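Local coordinates for protein Dye type peroxidase A (Streptomyces lividans 1326, PDB 6GZW) that is a haem-containing dye-decolourising peroxidase that probably uses hydrogen peroxide to oxidise dyes and other substrates, at residues V33-A38 with A151-R156; H90-R95 with G124-Q129; R51-T56 with R143-D148; F86-S91 with A359-A364. All blocks are in the same frame, centred on the assembly; numbering follows the deposited sequence.

Interaction 1: residues V33-A38 with A151-R156; sequences VAFDLA and AAARVR
Four backbone hydrogen bonds tie 33-38 to 151-156 as antiparallel neighbours. Asp36 and Arg154 form a hydrogen-bonded pair: Asp36 N gives to Arg154 O nearly along the C=O axis (2.9 Å), and Arg154 N returns the bond to Asp36 O. Arg156 N to Ala34 O and Ala38 N to Ala152 O continue the ladder at its two ends. The last is almost straight at hydrogen, yet its donor stands well above the Ala152 carbonyl plane, where the chain turns out of the strand.

Charge adds a second layer. The Arg156 chain is extended from CG to NE and lays CD against the Asp36 carboxylate before Arg156 NH1 forms a salt bridge with Asp36 OD2 (2.8 Å), which offers its syn lone pair and lies in the guanidinium plane. Ser122 O and Lys119 O take the other Arg156 nitrogens, while Asp36 OD1 accepts from Asp125 N, so both groups are held on several sides. A water also joins Asp36 OD2 to Arg154 NH1; Arg154 NH2 bonds Ala312 O of the second subunit.

Apolar contacts centre on Val155, whose CG2 meets Phe35 CE2 (3.7 Å) and whose CG1 crosses Val33 CG2 (4.1 Å). Phe35 CB also packs on Ala153 CB. This pairing of first and last strands is characteristic of the ferredoxin-like half-domain of Dyp-type peroxidases.

Interaction 2: residues H90-R95 with G124-Q129; sequences HSFFGR and GDLWVQ
A classic beta bulge opens strand 126-132, where Asp125 and Leu126 both face Phe35 of the adjoining strand, and the bulged Asp125 receives the short, weakly bonded helix 90-95. Its carboxylate, with CG anti to the carbonyl carbon (chi1 -65°), offers OD1 to two donors from that helix. Ser91 OG gives its proton to the anti lone pair at 2.7 Å from OD1. Arg95 NH1, also 2.7 Å from Asp125 OD1, comes to the syn lone pair from the guanidinium edge, completing a salt bridge in which the two flat groups are turned 67° apart. The Arg95 chain bends at chi2 and brings CD to 3.4 Å from Asp125 OD1. OD2 is engaged by Leu37 N, so the buried carboxylate is gripped through both oxygens, which would probably favour its ionised form. An alanine at Asp125 would remove the acceptor shared by Ser91 and Arg95, and the one for Leu37 N, and would probably loosen the helix from the strand.

Ser91 OG, in the crowded position between backbone N and carbonyl carbon, also accepts from a water that in turn accepts from Gly124 N. The backbone angles of Gly124 would press a beta-carbon against the preceding carbonyl oxygen. The next residue, Phe92, sets its CG anti to the backbone N, so that CB lies 3.4 Å from Asp125 O and CE1 lies 3.8 Å from Leu126 CD2. Beyond this contact the Phe92 ring meets Phe88 of strand 83-89 edge-to-face and packs on Ala46 of helix 43-61, while Leu126 reaches Leu49 and Trp53 of that same helix.

Interaction 3: residues R51-T56 with R143-D148; sequences RRWSDT and RAIQRD
Trp53 lies at the middle of the seam between two antiparallel helices, whose short axes here approach to 9.6 Å. Its CB leaves the backbone with CG anti to the carbonyl carbon, and the indole swings toward 143-148. Trp53 CG sits 4.1 Å from Ile145 CD1, and the indole CD1 of Trp53 presses on Asp148 CB at 3.4 Å. Trp53 NE1 then donates to Ile145 O (2.9 Å), from above the carbonyl plane rather than along a lone pair. CE2 passes beneath Ile145 CG2, which stands over one face of the five-membered ring as a CH-pi contact, offset toward the rim. The isoleucine thus presents both a methyl to the ring face and a carbonyl oxygen to the N-H, which together would fix the rotation of the indole. The far rim meets Phe35, Leu126 and Val128 on the sheet below.

Next to Trp53, Arg52 bends at chi3 and grips Asp148 O side-on, with NE (2.8 Å) and NH2 (2.9 Å) donating within the guanidinium plane to that single carbonyl near the helix's C-terminal end. A leucine at Arg52 would lose both donors and would probably leave that helix end less firmly held. One turn further along the helix, Thr56 meets the Asp148 carboxylate tip to tip: OG1 gives its proton to the syn lone pair of OD2 at 2.7 Å. Thr56 CG2 packs on Ala144 CB (3.8 Å). Such a pair of antiparallel helices laid on one face of an antiparallel sheet is characteristic of the ferredoxin-like fold.

Interaction 4: residues F86-S91 with A359-A364; sequences FGFGHS and AVPGGA
Strand 83-89 and the end of strand 350-360 run antiparallel, with Phe88 and Ala359 as a hydrogen-bonded pair whose side chains lie on the same face of the sheet. Ala359 N gives a nearly straight bond to Phe88 O (2.8 Å), in the carbonyl plane and on a lone pair. The return bond, Phe88 N to Ala359 O (3.0 Å), comes from above the carbonyl plane. CA-H...O contacts extend the ladder, from Gly87 CA to Ala359 O and from Val360 CA to Phe86 O.

The side chains fit closely round this short bridge. Phe88 sets CG anti to its carbonyl carbon (chi1 -56°), so that CD1 comes to 3.5 Å from Ala359 O and CE1 to 3.9 Å from Pro361 CD; the proline carbon lies at the ring edge, in its plane. Val360 straddles the Phe86 carbonyl with both methyls, CG1 at 3.5 Å from Phe86 O. Its CG2 also lies 3.8 Å from Gly87 CA, and a beta-carbon on Gly87 would clash with that methyl, so the close approach depends on the glycine.

Around the bridge, Gly87 and Gly89 bond through their backbones to Trp127 and Asp125 on one flank, and Val360 bonds to Ser219 on the other. Phe86 and Phe88 pack against Ala57 and Leu50 of helix 43-61, so the seam joins the N-terminal half of the sheet to the C-terminal half beneath that helix.

Overall arrangement
Interactions 1 and 4 are strand pairings in one antiparallel sheet, interaction 2 sets the helix 90-95 on a strand between them, and interaction 3 joins two helices laid on the sheet. Interactions 2 and 4 are buried, their centres about 8 Å apart, and share His90 and Ser91; interactions 1 and 3 are partly buried and touch the second subunit. Chemistry follows place: interaction 4 relies on backbone bonds and apolar packing, interaction 2 on a buried carboxylate, interaction 1 on a ladder with a salt bridge, and interaction 3 on side chains bonded to carbonyls and a carboxylate beside an indole packed on isoleucine. Trp53 packs on Phe35, Leu126 and Val128, linking interaction 3 to interactions 1 and 2.

Interaction 1: residues V33-A38 with A151-R156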
loop_
_atom_site.group_PDB
_atom_site.type_symbol
_atom_site.label_atom_id
_atom_site.label_comp_id
_atom_site.label_asym_id
_atom_site.label_seq_id
_atom_site.Cartn_x
_atom_site.Cartn_y
_atom_site.Cartn_z
ATOM N N VAL A 33 -12.592 -0.600 6.763
ATOM C CA VAL A 33 -13.389 -1.801 6.571
ATOM C C VAL A 33 -14.769 -1.576 7.183
ATOM O O VAL A 33 -14.875 -0.894 8.195
ATOM C CB VAL A 33 -12.647 -3.029 7.142
ATOM C CG1 VAL A 33 -12.214 -2.816 8.573
ATOM C CG2 VAL A 33 -13.431 -4.316 6.960
ATOM N N ALA A 34 -15.811 -2.044 6.495
ATOM C CA ALA A 34 -17.155 -2.068 7.015
ATOM C C ALA A 34 -17.592 -3.512 7.212
ATOM O O ALA A 34 -17.255 -4.380 6.401
ATOM C CB ALA A 34 -18.097 -1.326 6.076
ATOM N N PHE A 35 -18.346 -3.760 8.288
ATOM C CA PHE A 35 -18.896 -5.067 8.602
ATOM C C PHE A 35 -20.421 -4.978 8.680
ATOM O O PHE A 35 -20.936 -3.939 9.136
ATOM C CB PHE A 35 -18.380 -5.561 9.959
ATOM C CG PHE A 35 -16.910 -5.826 10.008
ATOM C CD1 PHE A 35 -16.027 -4.804 10.324
ATOM C CD2 PHE A 35 -16.386 -7.104 9.818
ATOM C CE1 PHE A 35 -14.660 -5.007 10.408
ATOM C CE2 PHE A 35 -14.996 -7.315 9.900
ATOM C CZ PHE A 35 -14.137 -6.258 10.187
ATOM N N ASP A 36 -21.112 -6.026 8.247
ATOM C CA ASP A 36 -22.540 -6.200 8.534
ATOM C C ASP A 36 -22.765 -7.301 9.536
ATOM O O ASP A 36 -22.164 -8.378 9.458
ATOM C CB ASP A 36 -23.340 -6.510 7.273
ATOM C CG ASP A 36 -23.475 -5.303 6.360
ATOM O OD1 ASP A 36 -23.494 -4.169 6.861
ATOM O OD2 ASP A 36 -23.612 -5.505 5.137
ATOM N N LEU A 37 -23.633 -7.047 10.495
ATOM C CA LEU A 37 -23.978 -8.087 11.464
ATOM C C LEU A 37 -24.600 -9.302 10.780
ATOM O O LEU A 37 -25.387 -9.173 9.844
ATOM C CB LEU A 37 -24.931 -7.514 12.522
ATOM C CG LEU A 37 -24.314 -6.501 13.485
ATOM C CD1 LEU A 37 -25.423 -5.823 14.259
ATOM C CD2 LEU A 37 -23.357 -7.136 14.444
ATOM N N ALA A 38 -24.185 -10.473 11.239
ATOM C CA ALA A 38 -24.695 -11.721 10.739
ATOM C C ALA A 38 -26.097 -11.984 11.295
ATOM O O ALA A 38 -26.495 -11.428 12.319
ATOM C CB ALA A 38 -23.755 -12.849 11.150
ATOM N N ALA A 151 -18.242 -15.257 13.847
ATOM C CA ALA A 151 -19.630 -15.519 13.430
ATOM C C ALA A 151 -20.582 -14.320 13.598
ATOM O O ALA A 151 -21.716 -14.363 13.107
ATOM C CB ALA A 151 -20.176 -16.743 14.189
ATOM N N ALA A 152 -20.135 -13.263 14.281
ATOM C CA ALA A 152 -20.988 -12.107 14.575
ATOM C C ALA A 152 -21.177 -11.151 13.400
ATOM O O ALA A 152 -22.188 -10.469 13.343
ATOM C CB ALA A 152 -20.456 -11.343 15.776
ATOM N N ALA A 153 -20.206 -11.070 12.494
ATOM C CA ALA A 153 -20.291 -10.109 11.398
ATOM C C ALA A 153 -19.464 -10.570 10.213
ATOM O O ALA A 153 -18.589 -11.429 10.381
ATOM C CB ALA A 153 -19.832 -8.742 11.866
ATOM N N ARG A 154 -19.825 -10.077 9.028
ATOM C CA ARG A 154 -19.105 -10.372 7.778
ATOM C C ARG A 154 -18.527 -9.056 7.272
ATOM O O ARG A 154 -19.099 -7.980 7.535
ATOM C CB ARG A 154 -20.012 -11.010 6.687
ATOM C CG ARG A 154 -21.132 -10.125 6.136
ATOM C CD ARG A 154 -21.947 -10.758 5.022
ATOM N NE ARG A 154 -21.075 -11.054 3.880
ATOM C CZ ARG A 154 -20.780 -10.235 2.862
ATOM N NH1 ARG A 154 -21.302 -9.017 2.742
ATOM N NH2 ARG A 154 -19.918 -10.649 1.935
ATOM N N VAL A 155 -17.405 -9.139 6.556
ATOM C CA VAL A 155 -16.847 -7.990 5.844
ATOM C C VAL A 155 -17.793 -7.621 4.723
ATOM O O VAL A 155 -18.078 -8.427 3.817
ATOM C CB VAL A 155 -15.449 -8.303 5.284
ATOM C CG1 VAL A 155 -14.919 -7.169 4.409
ATOM C CG2 VAL A 155 -14.493 -8.587 6.422
ATOM N N ARG A 156 -18.294 -6.394 4.794
ATOM C CA ARG A 156 -19.124 -5.833 3.739
ATOM C C ARG A 156 -18.250 -5.234 2.628
ATOM O O ARG A 156 -18.473 -5.470 1.452
ATOM C CB ARG A 156 -20.052 -4.755 4.331
ATOM C CG ARG A 156 -20.990 -4.132 3.317
ATOM C CD ARG A 156 -21.817 -2.999 3.915
ATOM N NE ARG A 156 -22.625 -2.418 2.853
ATOM C CZ ARG A 156 -23.742 -2.936 2.364
ATOM N NH1 ARG A 156 -24.280 -4.025 2.912
ATOM N NH2 ARG A 156 -24.334 -2.349 1.336
HETATM O O HOH W 1 -23.609 -7.806 3.990
#

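Interaction 2: residues H90-R95 with G124-Q129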
loop_
_atom_site.group_PDB
_atom_site.type_symbol
_atom_site.label_atom_id
_atom_site.label_comp_id
_atom_site.label_asym_id
_atom_site.label_seq_id
_atom_site.Cartn_x
_atom_site.Cartn_y
_atom_site.Cartn_z
ATOM N N HIS A 90 -26.136 3.915 10.235
ATOM C CA HIS A 90 -27.592 4.011 10.355
ATOM C C HIS A 90 -28.253 2.639 10.485
ATOM O O HIS A 90 -29.099 2.439 11.381
ATOM C CB HIS A 90 -28.147 4.785 9.155
ATOM C CG HIS A 90 -29.619 5.039 9.200
ATOM N ND1 HIS A 90 -30.545 4.112 8.776
ATOM C CD2 HIS A 90 -30.318 6.148 9.538
ATOM C CE1 HIS A 90 -31.758 4.628 8.891
ATOM N NE2 HIS A 90 -31.647 5.865 9.345
ATOM N N SER A 91 -27.831 1.683 9.649
ATOM C CA SER A 91 -28.438 0.353 9.610
ATOM C C SER A 91 -28.249 -0.446 10.894
ATOM O O SER A 91 -29.062 -1.295 11.211
ATOM C CB SER A 91 -27.905 -0.433 8.409
ATOM O OG SER A 91 -26.496 -0.512 8.465
ATOM N N PHE A 92 -27.186 -0.173 11.648
ATOM C CA PHE A 92 -26.905 -0.918 12.876
ATOM C C PHE A 92 -28.078 -0.976 13.872
ATOM O O PHE A 92 -28.318 -2.015 14.517
ATOM C CB PHE A 92 -25.704 -0.284 13.568
ATOM C CG PHE A 92 -25.285 -0.970 14.840
ATOM C CD1 PHE A 92 -24.421 -2.066 14.812
ATOM C CD2 PHE A 92 -25.728 -0.511 16.088
ATOM C CE1 PHE A 92 -24.017 -2.693 15.995
ATOM C CE2 PHE A 92 -25.337 -1.146 17.257
ATOM C CZ PHE A 92 -24.484 -2.239 17.214
ATOM N N PHE A 93 -28.800 0.137 13.984
ATOM C CA PHE A 93 -29.734 0.368 15.099
ATOM C C PHE A 93 -31.015 -0.465 14.918
ATOM O O PHE A 93 -31.524 -1.041 15.887
ATOM C CB PHE A 93 -29.955 1.897 15.269
ATOM C CG PHE A 93 -28.687 2.619 15.644
ATOM C CD1 PHE A 93 -27.757 2.991 14.655
ATOM C CD2 PHE A 93 -28.346 2.813 16.972
ATOM C CE1 PHE A 93 -26.561 3.583 14.993
ATOM C CE2 PHE A 93 -27.150 3.425 17.331
ATOM C CZ PHE A 93 -26.231 3.797 16.329
ATOM N N GLY A 94 -31.490 -0.584 13.683
ATOM C CA GLY A 94 -32.617 -1.472 13.350
ATOM C C GLY A 94 -32.318 -2.981 13.422
ATOM O O GLY A 94 -33.258 -3.796 13.443
ATOM N N ARG A 95 -31.031 -3.353 13.421
ATOM C CA ARG A 95 -30.609 -4.749 13.583
ATOM C C ARG A 95 -30.439 -5.182 15.049
ATOM O O ARG A 95 -30.358 -6.378 15.336
ATOM C CB ARG A 95 -29.334 -5.034 12.751
ATOM C CG ARG A 95 -29.671 -5.454 11.319
ATOM C CD ARG A 95 -28.713 -4.944 10.265
ATOM N NE ARG A 95 -29.343 -5.041 8.943
ATOM C CZ ARG A 95 -28.876 -4.523 7.805
ATOM N NH1 ARG A 95 -27.723 -3.867 7.750
ATOM N NH2 ARG A 95 -29.581 -4.684 6.683
ATOM N N GLY A 124 -22.973 0.247 5.733
ATOM C CA GLY A 124 -22.589 -0.871 6.598
ATOM C C GLY A 124 -23.043 -0.651 8.011
ATOM O O GLY A 124 -23.214 0.482 8.447
ATOM N N ASP A 125 -23.225 -1.755 8.745
ATOM C CA ASP A 125 -23.580 -1.640 10.165
ATOM C C ASP A 125 -22.467 -1.050 11.011
ATOM O O ASP A 125 -22.747 -0.245 11.932
ATOM C CB ASP A 125 -23.966 -3.004 10.755
ATOM C CG ASP A 125 -25.246 -3.616 10.134
ATOM O OD1 ASP A 125 -26.153 -2.863 9.658
ATOM O OD2 ASP A 125 -25.317 -4.887 10.118
ATOM N N LEU A 126 -21.215 -1.452 10.729
ATOM C CA LEU A 126 -20.065 -1.113 11.560
ATOM C C LEU A 126 -18.902 -0.683 10.687
ATOM O O LEU A 126 -18.699 -1.265 9.616
ATOM C CB LEU A 126 -19.620 -2.314 12.388
ATOM C CG LEU A 126 -20.594 -2.775 13.472
ATOM C CD1 LEU A 126 -20.226 -4.169 13.931
ATOM C CD2 LEU A 126 -20.617 -1.787 14.637
ATOM N N TRP A 127 -18.125 0.278 11.157
ATOM C CA TRP A 127 -16.934 0.733 10.419
ATOM C C TRP A 127 -15.726 0.690 11.321
ATOM O O TRP A 127 -15.812 1.030 12.491
ATOM C CB TRP A 127 -17.196 2.155 9.950
ATOM C CG TRP A 127 -16.092 2.860 9.214
ATOM C CD1 TRP A 127 -15.684 2.666 7.905
ATOM C CD2 TRP A 127 -15.275 3.910 9.739
ATOM N NE1 TRP A 127 -14.688 3.553 7.604
ATOM C CE2 TRP A 127 -14.415 4.329 8.701
ATOM C CE3 TRP A 127 -15.211 4.566 10.983
ATOM C CZ2 TRP A 127 -13.480 5.374 8.873
ATOM C CZ3 TRP A 127 -14.264 5.595 11.165
ATOM C CH2 TRP A 127 -13.430 6.003 10.110
ATOM N N VAL A 128 -14.583 0.241 10.781
ATOM C CA VAL A 128 -13.321 0.338 11.492
ATOM C C VAL A 128 -12.294 1.004 10.601
ATOM O O VAL A 128 -12.187 0.655 9.406
ATOM C CB VAL A 128 -12.782 -1.057 11.911
ATOM C CG1 VAL A 128 -11.566 -0.883 12.811
ATOM C CG2 VAL A 128 -13.875 -1.854 12.597
ATOM N N GLN A 129 -11.548 1.952 11.182
ATOM C CA GLN A 129 -10.423 2.599 10.511
ATOM C C GLN A 129 -9.133 2.167 11.175
ATOM O O GLN A 129 -8.931 2.354 12.379
ATOM C CB GLN A 129 -10.560 4.122 10.593
ATOM C CG GLN A 129 -9.373 4.917 10.034
ATOM C CD GLN A 129 -9.532 6.394 10.297
ATOM O OE1 GLN A 129 -9.486 6.841 11.459
ATOM N NE2 GLN A 129 -9.737 7.159 9.245
HETATM O O HOH W 2 -25.839 -0.233 5.840
#

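Interaction 3: residues R51-T56 with R143-D148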
loop_
_atom_site.group_PDB
_atom_site.type_symbol
_atom_site.label_atom_id
_atom_site.label_comp_id
_atom_site.label_asym_id
_atom_site.label_seq_id
_atom_site.Cartn_x
_atom_site.Cartn_y
_atom_site.Cartn_z
ATOM N N ARG A 51 -16.350 -5.326 22.677
ATOM C CA ARG A 51 -15.391 -5.720 23.727
ATOM C C ARG A 51 -14.126 -6.371 23.162
ATOM O O ARG A 51 -12.999 -5.986 23.519
ATOM C CB ARG A 51 -16.022 -6.664 24.787
ATOM C CG ARG A 51 -16.655 -5.933 25.949
ATOM C CD ARG A 51 -17.044 -6.831 27.143
ATOM N NE ARG A 51 -18.029 -7.899 26.844
ATOM C CZ ARG A 51 -19.338 -7.756 26.555
ATOM N NH1 ARG A 51 -19.927 -6.563 26.474
ATOM N NH2 ARG A 51 -20.083 -8.845 26.327
ATOM N N ARG A 52 -14.306 -7.367 22.289
ATOM C CA ARG A 52 -13.185 -8.048 21.648
ATOM C C ARG A 52 -12.349 -7.027 20.887
ATOM O O ARG A 52 -11.131 -6.958 21.045
ATOM C CB ARG A 52 -13.636 -9.135 20.654
ATOM C CG ARG A 52 -14.055 -10.433 21.280
ATOM C CD ARG A 52 -14.140 -11.578 20.281
ATOM N NE ARG A 52 -15.085 -11.429 19.157
ATOM C CZ ARG A 52 -16.415 -11.543 19.224
ATOM N NH1 ARG A 52 -17.058 -11.740 20.396
ATOM N NH2 ARG A 52 -17.121 -11.462 18.113
ATOM N N TRP A 53 -13.027 -6.257 20.052
ATOM C CA TRP A 53 -12.336 -5.319 19.184
ATOM C C TRP A 53 -11.554 -4.295 19.999
ATOM O O TRP A 53 -10.429 -3.970 19.654
ATOM C CB TRP A 53 -13.318 -4.570 18.271
ATOM C CG TRP A 53 -13.661 -5.252 17.005
ATOM C CD1 TRP A 53 -13.053 -6.349 16.442
ATOM C CD2 TRP A 53 -14.646 -4.825 16.073
ATOM N NE1 TRP A 53 -13.642 -6.646 15.235
ATOM C CE2 TRP A 53 -14.616 -5.730 14.978
ATOM C CE3 TRP A 53 -15.584 -3.795 16.062
ATOM C CZ2 TRP A 53 -15.465 -5.604 13.889
ATOM C CZ3 TRP A 53 -16.427 -3.682 14.982
ATOM C CH2 TRP A 53 -16.342 -4.557 13.900
ATOM N N SER A 54 -12.164 -3.798 21.077
ATOM C CA SER A 54 -11.493 -2.811 21.933
ATOM C C SER A 54 -10.262 -3.378 22.621
ATOM O O SER A 54 -9.253 -2.728 22.707
ATOM C CB SER A 54 -12.465 -2.236 22.969
ATOM O OG SER A 54 -13.586 -1.592 22.370
ATOM N N ASP A 55 -10.335 -4.625 23.107
ATOM C CA ASP A 55 -9.183 -5.275 23.705
ATOM C C ASP A 55 -8.047 -5.513 22.690
ATOM O O ASP A 55 -6.881 -5.280 22.978
ATOM C CB ASP A 55 -9.637 -6.592 24.349
ATOM C CG ASP A 55 -8.504 -7.310 25.092
ATOM O OD1 ASP A 55 -8.052 -6.788 26.122
ATOM O OD2 ASP A 55 -8.074 -8.387 24.634
ATOM N N THR A 56 -8.410 -5.921 21.476
ATOM C CA THR A 56 -7.456 -6.070 20.371
ATOM C C THR A 56 -6.811 -4.714 20.053
ATOM O O THR A 56 -5.599 -4.629 19.955
ATOM C CB THR A 56 -8.150 -6.706 19.144
ATOM O OG1 THR A 56 -8.544 -8.030 19.510
ATOM C CG2 THR A 56 -7.249 -6.757 17.882
ATOM N N ARG A 143 -6.193 -7.734 9.978
ATOM C CA ARG A 143 -6.492 -9.144 10.054
ATOM C C ARG A 143 -7.021 -9.532 11.434
ATOM O O ARG A 143 -7.963 -10.328 11.558
ATOM C CB ARG A 143 -5.227 -9.928 9.691
ATOM C CG ARG A 143 -5.372 -11.452 9.655
ATOM C CD ARG A 143 -6.494 -11.941 8.745
ATOM N NE ARG A 143 -6.522 -13.404 8.655
ATOM C CZ ARG A 143 -7.412 -14.129 7.972
ATOM N NH1 ARG A 143 -8.413 -13.578 7.310
ATOM N NH2 ARG A 143 -7.287 -15.454 7.959
ATOM N N ALA A 144 -6.448 -8.946 12.491
ATOM C CA ALA A 144 -6.902 -9.271 13.847
ATOM C C ALA A 144 -8.317 -8.773 14.105
ATOM O O ALA A 144 -9.154 -9.506 14.666
ATOM C CB ALA A 144 -5.928 -8.739 14.861
ATOM N N ILE A 145 -8.600 -7.547 13.675
ATOM C CA ILE A 145 -9.946 -6.997 13.797
ATOM C C ILE A 145 -10.922 -7.831 12.972
ATOM O O ILE A 145 -11.993 -8.226 13.447
ATOM C CB ILE A 145 -9.923 -5.511 13.394
ATOM C CG1 ILE A 145 -9.154 -4.689 14.456
ATOM C CG2 ILE A 145 -11.306 -4.949 13.081
ATOM C CD1 ILE A 145 -9.839 -4.587 15.809
ATOM N N GLN A 146 -10.552 -8.155 11.734
ATOM C CA GLN A 146 -11.450 -8.939 10.901
ATOM C C GLN A 146 -11.734 -10.339 11.449
ATOM O O GLN A 146 -12.872 -10.794 11.386
ATOM C CB GLN A 146 -10.941 -8.988 9.461
ATOM C CG GLN A 146 -11.725 -9.898 8.511
ATOM C CD GLN A 146 -10.994 -11.195 8.234
ATOM O OE1 GLN A 146 -9.760 -11.244 8.277
ATOM N NE2 GLN A 146 -11.740 -12.252 7.961
ATOM N N ARG A 147 -10.714 -10.989 11.993
ATOM C CA ARG A 147 -10.862 -12.297 12.631
ATOM C C ARG A 147 -11.630 -12.260 13.959
ATOM O O ARG A 147 -12.283 -13.258 14.323
ATOM C CB ARG A 147 -9.491 -12.947 12.812
ATOM C CG ARG A 147 -8.850 -13.362 11.510
ATOM C CD ARG A 147 -9.377 -14.691 11.033
ATOM N NE ARG A 147 -8.770 -15.799 11.757
ATOM C CZ ARG A 147 -9.078 -17.077 11.560
ATOM N NH1 ARG A 147 -10.008 -17.420 10.663
ATOM N NH2 ARG A 147 -8.458 -18.031 12.259
ATOM N N ASP A 148 -11.583 -11.136 14.685
ATOM C CA ASP A 148 -12.465 -10.948 15.861
ATOM C C ASP A 148 -13.946 -10.941 15.513
ATOM O O ASP A 148 -14.791 -11.290 16.365
ATOM C CB ASP A 148 -12.213 -9.619 16.564
ATOM C CG ASP A 148 -11.011 -9.619 17.462
ATOM O OD1 ASP A 148 -10.474 -10.681 17.826
ATOM O OD2 ASP A 148 -10.608 -8.501 17.843
#

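Interaction 4: residues F86-S91 with A359-A364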
loop_
_atom_site.group_PDB
_atom_site.type_symbol
_atom_site.label_atom_id
_atom_site.label_comp_id
_atom_site.label_asym_id
_atom_site.label_seq_id
_atom_site.Cartn_x
_atom_site.Cartn_y
_atom_site.Cartn_z
ATOM N N PHE A 86 -13.546 3.063 15.740
ATOM C CA PHE A 86 -14.776 2.321 15.518
ATOM C C PHE A 86 -15.994 3.224 15.350
ATOM O O PHE A 86 -16.175 4.165 16.155
ATOM C CB PHE A 86 -15.037 1.398 16.721
ATOM C CG PHE A 86 -13.891 0.450 17.045
ATOM C CD1 PHE A 86 -13.708 -0.732 16.308
ATOM C CD2 PHE A 86 -12.959 0.757 18.039
ATOM C CE1 PHE A 86 -12.671 -1.581 16.579
ATOM C CE2 PHE A 86 -11.892 -0.102 18.312
ATOM C CZ PHE A 86 -11.751 -1.278 17.572
ATOM N N GLY A 87 -16.879 2.887 14.401
ATOM C CA GLY A 87 -18.149 3.605 14.230
ATOM C C GLY A 87 -19.331 2.700 13.936
ATOM O O GLY A 87 -19.159 1.523 13.601
ATOM N N PHE A 88 -20.531 3.271 14.073
ATOM C CA PHE A 88 -21.801 2.604 13.836
ATOM C C PHE A 88 -22.578 3.325 12.733
ATOM O O PHE A 88 -22.693 4.568 12.764
ATOM C CB PHE A 88 -22.661 2.598 15.120
ATOM C CG PHE A 88 -21.982 1.987 16.293
ATOM C CD1 PHE A 88 -21.077 2.718 17.051
ATOM C CD2 PHE A 88 -22.193 0.655 16.614
ATOM C CE1 PHE A 88 -20.406 2.152 18.120
ATOM C CE2 PHE A 88 -21.532 0.084 17.675
ATOM C CZ PHE A 88 -20.639 0.820 18.433
ATOM N N GLY A 89 -23.136 2.576 11.791
ATOM C CA GLY A 89 -23.902 3.139 10.685
ATOM C C GLY A 89 -25.380 3.191 11.055
ATOM O O GLY A 89 -25.802 2.561 12.038
ATOM N N HIS A 90 -26.136 3.915 10.235
ATOM C CA HIS A 90 -27.592 4.011 10.355
ATOM C C HIS A 90 -28.253 2.639 10.485
ATOM O O HIS A 90 -29.099 2.439 11.381
ATOM C CB HIS A 90 -28.147 4.785 9.155
ATOM C CG HIS A 90 -29.619 5.039 9.200
ATOM N ND1 HIS A 90 -30.545 4.112 8.776
ATOM C CD2 HIS A 90 -30.318 6.148 9.538
ATOM C CE1 HIS A 90 -31.758 4.628 8.891
ATOM N NE2 HIS A 90 -31.647 5.865 9.345
ATOM N N SER A 91 -27.831 1.683 9.649
ATOM C CA SER A 91 -28.438 0.353 9.610
ATOM C C SER A 91 -28.249 -0.446 10.894
ATOM O O SER A 91 -29.062 -1.295 11.211
ATOM C CB SER A 91 -27.905 -0.433 8.409
ATOM O OG SER A 91 -26.496 -0.512 8.465
ATOM N N ALA A 359 -21.341 6.943 13.158
ATOM C CA ALA A 359 -21.285 7.559 14.474
ATOM C C ALA A 359 -20.133 6.958 15.258
ATOM O O ALA A 359 -20.178 5.769 15.627
ATOM C CB ALA A 359 -22.588 7.328 15.223
ATOM N N VAL A 360 -19.131 7.763 15.559
ATOM C CA VAL A 360 -17.907 7.304 16.188
ATOM C C VAL A 360 -17.939 7.853 17.620
ATOM O O VAL A 360 -17.690 9.047 17.836
ATOM C CB VAL A 360 -16.694 7.799 15.379
ATOM C CG1 VAL A 360 -15.379 7.578 16.090
ATOM C CG2 VAL A 360 -16.665 7.121 14.001
ATOM N N PRO A 361 -18.288 7.004 18.604
ATOM C CA PRO A 361 -18.429 7.526 19.975
ATOM C C PRO A 361 -17.127 7.957 20.620
ATOM O O PRO A 361 -16.044 7.887 20.022
ATOM C CB PRO A 361 -19.041 6.342 20.714
ATOM C CG PRO A 361 -18.446 5.166 20.003
ATOM C CD PRO A 361 -18.547 5.558 18.569
ATOM N N GLY A 362 -17.218 8.463 21.845
ATOM C CA GLY A 362 -16.025 8.824 22.607
ATOM C C GLY A 362 -15.043 7.687 22.829
ATOM O O GLY A 362 -15.370 6.519 22.605
ATOM N N GLY A 363 -13.847 8.020 23.282
ATOM C CA GLY A 363 -12.834 6.999 23.509
ATOM C C GLY A 363 -13.192 6.139 24.700
ATOM O O GLY A 363 -13.990 6.532 25.563
ATOM N N ALA A 364 -12.611 4.957 24.733
ATOM C CA ALA A 364 -12.753 4.062 25.890
ATOM C C ALA A 364 -11.943 4.566 27.086
ATOM O O ALA A 364 -10.748 4.803 26.965
ATOM C CB ALA A 364 -12.253 2.691 25.498
#